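Local coordinates for protein polyketide biosynthesis cytochrome P450 PksS (Bacillus subtilis, PDB 4YZR) that is a heme-dependent cytochrome P450 monooxygenase that acts on dihydrobacillaene in the biosynthesis of the antibiotic polyketide bacillaene, at residues 21-25 with 318-324; 130-134 with 368-373; 279-283 with 340-345. One frame throughout, in Å; residues are numbered along the deposited sequence.

Contact 1 (21-25 with 318-324); sequences LGRFR and GSANRDP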
# COMPACT_ATOMS: atom_id res chain seq x y z
N LEU A 21 -16.16 7.74 5.23
CA LEU A 21 -15.15 8.60 5.85
C LEU A 21 -15.45 10.11 5.58
O LEU A 21 -15.20 10.95 6.43
CB LEU A 21 -13.76 8.24 5.37
CG LEU A 21 -13.23 6.85 5.69
CD1 LEU A 21 -11.86 6.68 5.04
CD2 LEU A 21 -13.17 6.71 7.17
N GLY A 22 -15.98 10.40 4.41
CA GLY A 22 -16.34 11.78 4.05
C GLY A 22 -17.47 12.33 4.92
O GLY A 22 -17.46 13.52 5.28
N ARG A 23 -18.44 11.47 5.21
CA ARG A 23 -19.55 11.91 6.08
C ARG A 23 -19.04 12.18 7.44
O ARG A 23 -19.35 13.18 8.03
CB ARG A 23 -20.67 10.86 6.08
CG ARG A 23 -21.65 11.14 7.22
CD ARG A 23 -22.88 10.24 7.16
NE ARG A 23 -22.53 8.93 7.71
CZ ARG A 23 -22.45 7.77 7.02
NH1 ARG A 23 -22.63 7.72 5.70
NH2 ARG A 23 -22.14 6.64 7.67
N PHE A 24 -18.15 11.34 8.01
CA PHE A 24 -17.50 11.61 9.25
C PHE A 24 -16.67 12.89 9.20
O PHE A 24 -16.71 13.68 10.16
CB PHE A 24 -16.64 10.40 9.75
CG PHE A 24 -17.48 9.34 10.44
CD1 PHE A 24 -17.74 9.49 11.77
CD2 PHE A 24 -17.97 8.26 9.77
CE1 PHE A 24 -18.53 8.53 12.43
CE2 PHE A 24 -18.74 7.27 10.47
CZ PHE A 24 -19.02 7.45 11.77
N ARG A 25 -15.98 13.13 8.12
CA ARG A 25 -15.17 14.33 8.03
C ARG A 25 -16.05 15.58 8.20
O ARG A 25 -15.69 16.48 8.84
CB ARG A 25 -14.45 14.39 6.68
CG ARG A 25 -13.37 15.48 6.66
CD ARG A 25 -12.68 15.69 5.31
NE ARG A 25 -13.67 16.18 4.38
CZ ARG A 25 -14.08 15.58 3.29
NH1 ARG A 25 -13.52 14.46 2.85
NH2 ARG A 25 -15.08 16.07 2.64
N GLY A 318 -8.40 8.33 3.15
CA GLY A 318 -9.29 8.52 2.04
C GLY A 318 -10.07 9.86 2.09
O GLY A 318 -10.23 10.50 1.07
N SER A 319 -10.55 10.18 3.30
CA SER A 319 -11.24 11.46 3.44
C SER A 319 -10.32 12.61 3.56
O SER A 319 -10.66 13.74 3.12
CB SER A 319 -12.18 11.35 4.63
OG SER A 319 -11.59 11.04 5.81
N ALA A 320 -9.17 12.48 4.20
CA ALA A 320 -8.24 13.58 4.29
C ALA A 320 -7.84 14.03 2.90
O ALA A 320 -7.71 15.23 2.58
CB ALA A 320 -6.99 13.15 5.03
N ASN A 321 -7.67 13.06 1.98
CA ASN A 321 -7.30 13.29 0.60
C ASN A 321 -8.40 13.98 -0.23
O ASN A 321 -8.14 14.38 -1.34
CB ASN A 321 -6.90 11.96 -0.03
CG ASN A 321 -5.51 11.61 0.22
OD1 ASN A 321 -4.70 12.39 0.72
ND2 ASN A 321 -5.16 10.37 -0.16
N ARG A 322 -9.57 14.09 0.35
CA ARG A 322 -10.71 14.76 -0.28
C ARG A 322 -11.13 15.96 0.52
O ARG A 322 -12.31 16.44 0.40
CB ARG A 322 -11.89 13.80 -0.55
CG ARG A 322 -11.46 12.73 -1.57
CD ARG A 322 -12.53 11.74 -1.81
NE ARG A 322 -12.08 10.64 -2.68
CZ ARG A 322 -12.82 10.11 -3.61
NH1 ARG A 322 -14.09 10.55 -3.86
NH2 ARG A 322 -12.37 9.07 -4.22
N ASP A 323 -10.30 16.48 1.40
CA ASP A 323 -10.70 17.60 2.29
C ASP A 323 -10.67 18.87 1.51
O ASP A 323 -9.67 19.30 1.00
CB ASP A 323 -9.72 17.60 3.45
CG ASP A 323 -10.07 18.48 4.58
OD1 ASP A 323 -10.63 19.62 4.27
OD2 ASP A 323 -9.87 18.19 5.72
N PRO A 324 -11.84 19.60 1.45
CA PRO A 324 -11.83 20.82 0.68
C PRO A 324 -11.09 21.99 1.26
O PRO A 324 -10.82 22.93 0.50
CB PRO A 324 -13.37 21.19 0.61
CG PRO A 324 -13.93 20.59 1.73
CD PRO A 324 -13.15 19.25 1.97
O HOH W 1 -14.93 16.27 -0.33
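In this cytochrome P450 fold, helix 17-27, the A helix of the family, lies against the short K' helix 317-320 and the turn that follows it. The backbones come close at Gly22, whose CA is 5.1 Å from Ser319 CA, and Ser319 CB lies 3.9 Å from Gly22 N. Arg25 is the main polar link. Its NH1 donates to Ser319 O at 3.0 Å, near the guanidinium plane, and the same carbonyl accepts Arg322 N at 3.0 Å. Arg322 O faces the guanidinium but accepts a hydrogen bond from water 1 at 2.7 Å; Arg25 NH2 donates weakly to that water at 3.0 Å. The Asp323 carboxylate lies well out of the guanidinium plane, so it meets Arg25 through charge alone; its oxygens accept the backbone N of Tyr50 and of Asn325. Ser319 OG is bonded to Thr48 O, and the Arg322 guanidinium runs off to a salt bridge with Glu331. Arg322 lies in a type I turn from Ala320 to Asp323, closed by Asp323 N to Ala320 O at 3.1 Å. On the helix 17-27 side, Leu21 O lies 3.5 Å from Ser319 CB, while still accepting Arg25 N at 2.9 Å.

Contact 2 (130-134 with 368-373); sequences LDEME and ALLKRF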
# COMPACT_ATOMS: atom_id res chain seq x y z
N LEU A 130 1.01 -7.44 -21.41
CA LEU A 130 0.13 -6.85 -22.43
C LEU A 130 0.12 -7.77 -23.67
O LEU A 130 -0.99 -7.87 -24.30
CB LEU A 130 0.51 -5.45 -22.76
CG LEU A 130 0.25 -4.49 -21.58
CD1 LEU A 130 0.98 -3.22 -21.81
CD2 LEU A 130 -1.22 -4.19 -21.32
N ASP A 131 1.23 -8.40 -24.01
CA ASP A 131 1.23 -9.35 -25.20
C ASP A 131 0.29 -10.42 -24.92
O ASP A 131 -0.42 -10.89 -25.86
CB ASP A 131 2.64 -9.89 -25.40
CG ASP A 131 3.61 -8.87 -25.94
OD1 ASP A 131 3.28 -7.74 -26.38
OD2 ASP A 131 4.86 -9.21 -25.90
N GLU A 132 0.18 -10.99 -23.77
CA GLU A 132 -0.76 -12.03 -23.47
C GLU A 132 -2.14 -11.52 -23.52
O GLU A 132 -3.03 -12.17 -24.07
CB GLU A 132 -0.48 -12.72 -22.13
CG GLU A 132 0.85 -13.39 -22.09
CD GLU A 132 1.01 -14.48 -23.20
OE1 GLU A 132 0.04 -15.25 -23.40
OE2 GLU A 132 2.08 -14.49 -23.89
N MET A 133 -2.42 -10.35 -23.03
CA MET A 133 -3.76 -9.81 -23.04
C MET A 133 -4.22 -9.53 -24.46
O MET A 133 -5.46 -9.69 -24.75
CB MET A 133 -3.78 -8.45 -22.28
CG MET A 133 -3.67 -8.66 -20.79
SD MET A 133 -3.24 -7.12 -19.93
CE MET A 133 -4.58 -6.19 -20.15
N GLU A 134 -3.34 -9.17 -25.34
CA GLU A 134 -3.71 -8.83 -26.73
C GLU A 134 -4.21 -10.05 -27.53
O GLU A 134 -4.84 -9.85 -28.62
CB GLU A 134 -2.59 -8.01 -27.41
CG GLU A 134 -2.94 -7.41 -28.76
CD GLU A 134 -1.92 -6.37 -29.14
OE1 GLU A 134 -0.72 -6.59 -28.76
OE2 GLU A 134 -2.32 -5.35 -29.80
N ALA A 368 1.52 2.13 -20.48
CA ALA A 368 1.62 1.01 -21.32
C ALA A 368 0.28 0.46 -21.64
O ALA A 368 0.03 0.06 -22.84
CB ALA A 368 2.55 -0.04 -20.78
N LEU A 369 -0.63 0.34 -20.70
CA LEU A 369 -1.95 -0.17 -20.91
C LEU A 369 -2.71 0.70 -21.91
O LEU A 369 -3.35 0.12 -22.81
CB LEU A 369 -2.69 -0.18 -19.56
CG LEU A 369 -4.11 -0.74 -19.58
CD1 LEU A 369 -4.08 -2.20 -19.93
CD2 LEU A 369 -4.76 -0.49 -18.23
N LEU A 370 -2.65 1.99 -21.74
CA LEU A 370 -3.42 2.97 -22.60
C LEU A 370 -2.78 3.02 -23.96
O LEU A 370 -3.59 3.24 -24.99
CB LEU A 370 -3.49 4.33 -22.00
CG LEU A 370 -4.24 4.43 -20.73
CD1 LEU A 370 -4.08 5.85 -20.21
CD2 LEU A 370 -5.68 4.05 -20.93
N LYS A 371 -1.53 2.76 -24.13
CA LYS A 371 -0.83 2.75 -25.46
C LYS A 371 -1.27 1.51 -26.15
O LYS A 371 -1.60 1.53 -27.40
CB LYS A 371 0.67 2.77 -25.31
CG LYS A 371 1.40 2.77 -26.64
CD LYS A 371 2.90 2.95 -26.49
CE LYS A 371 3.48 3.05 -27.90
NZ LYS A 371 4.95 3.05 -27.79
N ARG A 372 -1.30 0.36 -25.49
CA ARG A 372 -1.60 -0.89 -26.16
C ARG A 372 -3.06 -0.95 -26.46
O ARG A 372 -3.43 -1.52 -27.57
CB ARG A 372 -1.19 -2.12 -25.35
CG ARG A 372 -1.31 -3.36 -26.18
CD ARG A 372 -0.11 -3.50 -27.18
NE ARG A 372 1.16 -3.68 -26.52
CZ ARG A 372 1.74 -4.85 -26.26
NH1 ARG A 372 1.14 -5.98 -26.57
NH2 ARG A 372 2.84 -4.93 -25.53
N PHE A 373 -3.94 -0.52 -25.60
CA PHE A 373 -5.34 -0.69 -25.72
C PHE A 373 -6.04 0.63 -25.65
O PHE A 373 -6.74 0.87 -24.71
CB PHE A 373 -5.88 -1.70 -24.69
CG PHE A 373 -5.26 -3.02 -24.77
CD1 PHE A 373 -5.52 -3.84 -25.88
CD2 PHE A 373 -4.39 -3.51 -23.76
CE1 PHE A 373 -4.96 -5.09 -25.99
CE2 PHE A 373 -3.88 -4.74 -23.84
CZ PHE A 373 -4.11 -5.58 -24.97
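Leu130 forms the apolar centre of a helix-to-helix contact in the P450 fold, where the last turn of helix 119-133, the D helix of the family, meets the last turn of helix 355-372, the L helix. Leu130 CA is 7.2 Å from Leu369 CA. Leu130 CD1 packs on Ala368 CB at 3.7 Å, while Leu130 CD2 reaches Leu369 CD1 at 3.8 Å and Phe373 CE2 at 3.7 Å, so that one side chain fits among three partners. Met133, one turn further on, adds its CE at 4.0 Å from Leu369 CD1 and its CB at 3.9 Å from Phe373 CZ; its other neighbours include Ile141 and Phe145 of helix 141-146. Phe373 is the first residue to leave helical angles at the end of its helix, yet Phe373 N still bonds to Leu369 O at 2.9 Å. Its ring turns back against helix 119-133, with its edge toward Leu130 CD2 and Glu134 N, the latter 3.7 Å from Phe373 CZ. Outside this patch the surface becomes polar. Arg372 lays one face of its guanidinium over Leu130 CB and spends its edge on acids: together with Asp131 and Glu134 it forms a salt-bridge network, which NH2 extends to Glu127 one turn earlier. Asp131 OD1 accepts hydrogen bonds from both terminal nitrogens, Arg372 NH1 at 2.8 Å and Arg372 NH2 at 3.0 Å, while Arg372 NH1 also donates to Glu134 OE1 at 2.9 Å.

Contact 3 (279-283 with 340-345); sequences EELLR and NRHISF. With HEM (protoporphyrin IX containing Fe), chain C.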
# COMPACT_ATOMS: atom_id res chain seq x y z
N GLU A 279 -0.11 10.83 -9.26
CA GLU A 279 -0.37 11.42 -7.98
C GLU A 279 -1.83 11.64 -7.73
O GLU A 279 -2.37 11.43 -6.62
CB GLU A 279 0.37 12.76 -7.83
CG GLU A 279 1.85 12.64 -7.90
CD GLU A 279 2.40 11.68 -6.97
OE1 GLU A 279 2.22 11.85 -5.71
OE2 GLU A 279 3.07 10.73 -7.37
N GLU A 280 -2.58 12.01 -8.77
CA GLU A 280 -4.02 12.13 -8.64
C GLU A 280 -4.70 10.82 -8.42
O GLU A 280 -5.64 10.74 -7.62
CB GLU A 280 -4.61 12.91 -9.80
CG GLU A 280 -6.09 13.09 -9.73
CD GLU A 280 -6.57 14.04 -8.69
OE1 GLU A 280 -5.82 14.45 -7.79
OE2 GLU A 280 -7.80 14.53 -8.76
N LEU A 281 -4.22 9.79 -9.10
CA LEU A 281 -4.79 8.45 -8.84
C LEU A 281 -4.47 8.01 -7.42
O LEU A 281 -5.34 7.40 -6.78
CB LEU A 281 -4.34 7.47 -9.90
CG LEU A 281 -4.88 7.80 -11.32
CD1 LEU A 281 -4.20 6.95 -12.34
CD2 LEU A 281 -6.33 7.64 -11.47
N LEU A 282 -3.30 8.28 -6.90
CA LEU A 282 -3.01 7.99 -5.49
C LEU A 282 -3.95 8.72 -4.60
O LEU A 282 -4.49 8.13 -3.64
CB LEU A 282 -1.59 8.36 -5.18
CG LEU A 282 -0.51 7.40 -5.63
CD1 LEU A 282 0.84 8.02 -5.83
CD2 LEU A 282 -0.45 6.19 -4.68
N ARG A 283 -4.19 10.00 -4.82
CA ARG A 283 -5.06 10.76 -3.99
C ARG A 283 -6.47 10.24 -4.02
O ARG A 283 -7.10 10.08 -2.96
CB ARG A 283 -5.07 12.24 -4.41
CG ARG A 283 -5.94 13.12 -3.57
CD ARG A 283 -6.27 14.50 -4.17
NE ARG A 283 -7.16 14.42 -5.27
CZ ARG A 283 -8.49 14.47 -5.15
NH1 ARG A 283 -9.09 14.61 -4.02
NH2 ARG A 283 -9.27 14.34 -6.25
N ASN A 340 -0.26 18.73 -5.19
CA ASN A 340 -1.22 17.60 -4.81
C ASN A 340 -0.56 17.02 -3.61
O ASN A 340 0.22 16.07 -3.68
CB ASN A 340 -1.26 16.59 -5.90
CG ASN A 340 -2.26 15.46 -5.55
OD1 ASN A 340 -2.67 15.28 -4.40
ND2 ASN A 340 -2.62 14.72 -6.58
N ARG A 341 -0.88 17.50 -2.44
CA ARG A 341 -0.30 17.17 -1.20
C ARG A 341 -1.13 16.07 -0.47
O ARG A 341 -1.28 16.05 0.68
CB ARG A 341 -0.06 18.40 -0.30
CG ARG A 341 0.92 19.41 -0.93
CD ARG A 341 1.46 20.47 0.03
NE ARG A 341 0.81 21.71 -0.41
CZ ARG A 341 1.26 22.54 -1.36
NH1 ARG A 341 2.46 22.42 -1.89
NH2 ARG A 341 0.52 23.57 -1.67
N HIS A 342 -1.44 15.01 -1.22
CA HIS A 342 -2.12 13.87 -0.65
C HIS A 342 -1.24 13.18 0.38
O HIS A 342 0.02 13.29 0.36
CB HIS A 342 -2.50 12.88 -1.80
CG HIS A 342 -1.37 12.20 -2.44
ND1 HIS A 342 -0.63 11.19 -1.85
CD2 HIS A 342 -0.81 12.41 -3.65
CE1 HIS A 342 0.29 10.78 -2.67
NE2 HIS A 342 0.25 11.51 -3.78
N ILE A 343 -1.85 12.41 1.23
CA ILE A 343 -1.19 11.60 2.24
C ILE A 343 -1.35 10.07 2.00
O ILE A 343 -1.36 9.29 2.91
CB ILE A 343 -1.60 11.96 3.66
CG1 ILE A 343 -3.07 11.86 3.95
CG2 ILE A 343 -1.10 13.38 3.99
CD1 ILE A 343 -3.38 11.84 5.49
N SER A 344 -1.46 9.73 0.73
CA SER A 344 -1.59 8.31 0.38
C SER A 344 -0.42 7.44 0.75
O SER A 344 -0.56 6.23 0.89
CB SER A 344 -1.89 8.10 -1.02
OG SER A 344 -3.14 8.83 -1.35
N PHE A 345 0.75 8.06 0.88
CA PHE A 345 2.04 7.41 1.33
C PHE A 345 2.30 7.70 2.81
O PHE A 345 3.40 7.48 3.30
CB PHE A 345 3.17 7.81 0.46
CG PHE A 345 3.12 7.30 -0.94
CD1 PHE A 345 3.05 5.94 -1.22
CD2 PHE A 345 3.28 8.15 -2.07
CE1 PHE A 345 3.07 5.42 -2.47
CE2 PHE A 345 3.33 7.66 -3.34
CZ PHE A 345 3.25 6.31 -3.55
CHA HEM C . 4.89 2.74 4.68
CHB HEM C . 1.44 3.39 1.37
CHC HEM C . 3.97 0.69 -1.78
CHD HEM C . 7.30 -0.06 1.59
C1A HEM C . 3.73 3.14 4.07
C2A HEM C . 2.68 4.01 4.61
C3A HEM C . 1.72 4.12 3.72
C4A HEM C . 2.16 3.41 2.52
CMA HEM C . 0.42 4.81 3.88
CAA HEM C . 2.66 4.54 6.05
CBA HEM C . 1.97 3.65 6.98
CGA HEM C . 1.83 4.11 8.49
O1A HEM C . 1.07 3.33 9.17
O2A HEM C . 2.39 5.11 8.74
C1B HEM C . 1.82 2.70 0.22
C2B HEM C . 1.13 2.70 -1.03
C3B HEM C . 1.80 1.95 -1.94
C4B HEM C . 2.98 1.47 -1.22
CMB HEM C . -0.12 3.43 -1.22
CAB HEM C . 1.53 1.61 -3.32
CBB HEM C . 0.74 2.32 -4.05
C1C HEM C . 5.13 0.26 -1.20
C2C HEM C . 6.14 -0.55 -1.76
C3C HEM C . 7.12 -0.77 -0.78
C4C HEM C . 6.65 -0.12 0.39
CMC HEM C . 6.16 -0.90 -3.22
CAC HEM C . 8.36 -1.53 -0.89
CBC HEM C . 8.53 -2.51 -1.69
C1D HEM C . 6.96 0.61 2.74
C2D HEM C . 7.70 0.55 3.98
C3D HEM C . 7.02 1.36 4.84
C4D HEM C . 5.86 1.93 4.12
CMD HEM C . 9.00 -0.18 4.22
CAD HEM C . 7.38 1.70 6.26
CBD HEM C . 8.25 2.91 6.36
CGD HEM C . 8.76 3.26 7.80
O1D HEM C . 8.14 2.74 8.73
O2D HEM C . 9.71 4.08 7.85
NA HEM C . 3.39 2.89 2.78
NB HEM C . 2.97 1.98 0.04
NC HEM C . 5.46 0.53 0.09
ND HEM C . 5.85 1.41 2.84
FE HEM C . 4.46 1.75 1.43
O HOH W 2 2.20 14.41 -4.86
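The proximal side of the heme pocket is built here, where helix 274-285, the K helix of P450s, meets the loop leading to Cys352, the probable axial ligand of the iron. Ser344 and Phe345 belong to the pocket: Ser344 O lies 3.5 Å from HEM CMA, and Phe345, the first residue of the FGxGxxxCxG signature, makes backbone hydrogen bonds with Cys352. Leu282 CD1 packs on Phe345 CE2 at 3.5 Å, and Ser344 OG donates to Leu282 O at 2.7 Å. The helix carries the ExxR motif, Glu280 and Arg283, joined by Arg283 NE to Glu280 OE1 and Arg283 NH2 to Glu280 OE2, each 2.9 Å; Glu280 also salt-bridges Arg337, completing the family's E-R-R triad. Alongside, His342 NE2 donates to Glu279 OE1 at 2.8 Å, and Leu282 CB sits over the imidazole face, 4.1 Å from the His342 ring centroid, in a CH-pi contact. The other ring nitrogen is used too, since His342 ND1 accepts Ser344 N at 3.1 Å. Glu279 OE2 turns to Arg359 on helix 355-372. At Asn340, water 2 lies 2.7 Å from Glu279 OE1 and 2.8 Å from Asn340 O, and Arg283 CD approaches Asn340 OD1 to 3.7 Å.

How the contacts relate
From the N terminus the chain meets 21-25, 130-134 and 279-283 before any loop is closed. Contact 1 closes first, when 318-324 returns to helix 17-27; contact 3 follows as 340-345 comes back to helix 274-285, and contact 2 last, at the end of helix 355-372. Contact 1 therefore crosses both others, whereas contact 3 lies wholly within the span of contact 2. Contacts 1 and 3, centres about 13 Å apart, touch through Asn321: its O probably accepts Arg283 NH1 at 2.9 Å. Together they link helix 17-27 to the heme's proximal side. Contact 2, about 26 Å from contact 3 between centres, ties helix 119-133 to helix 355-372 farther out.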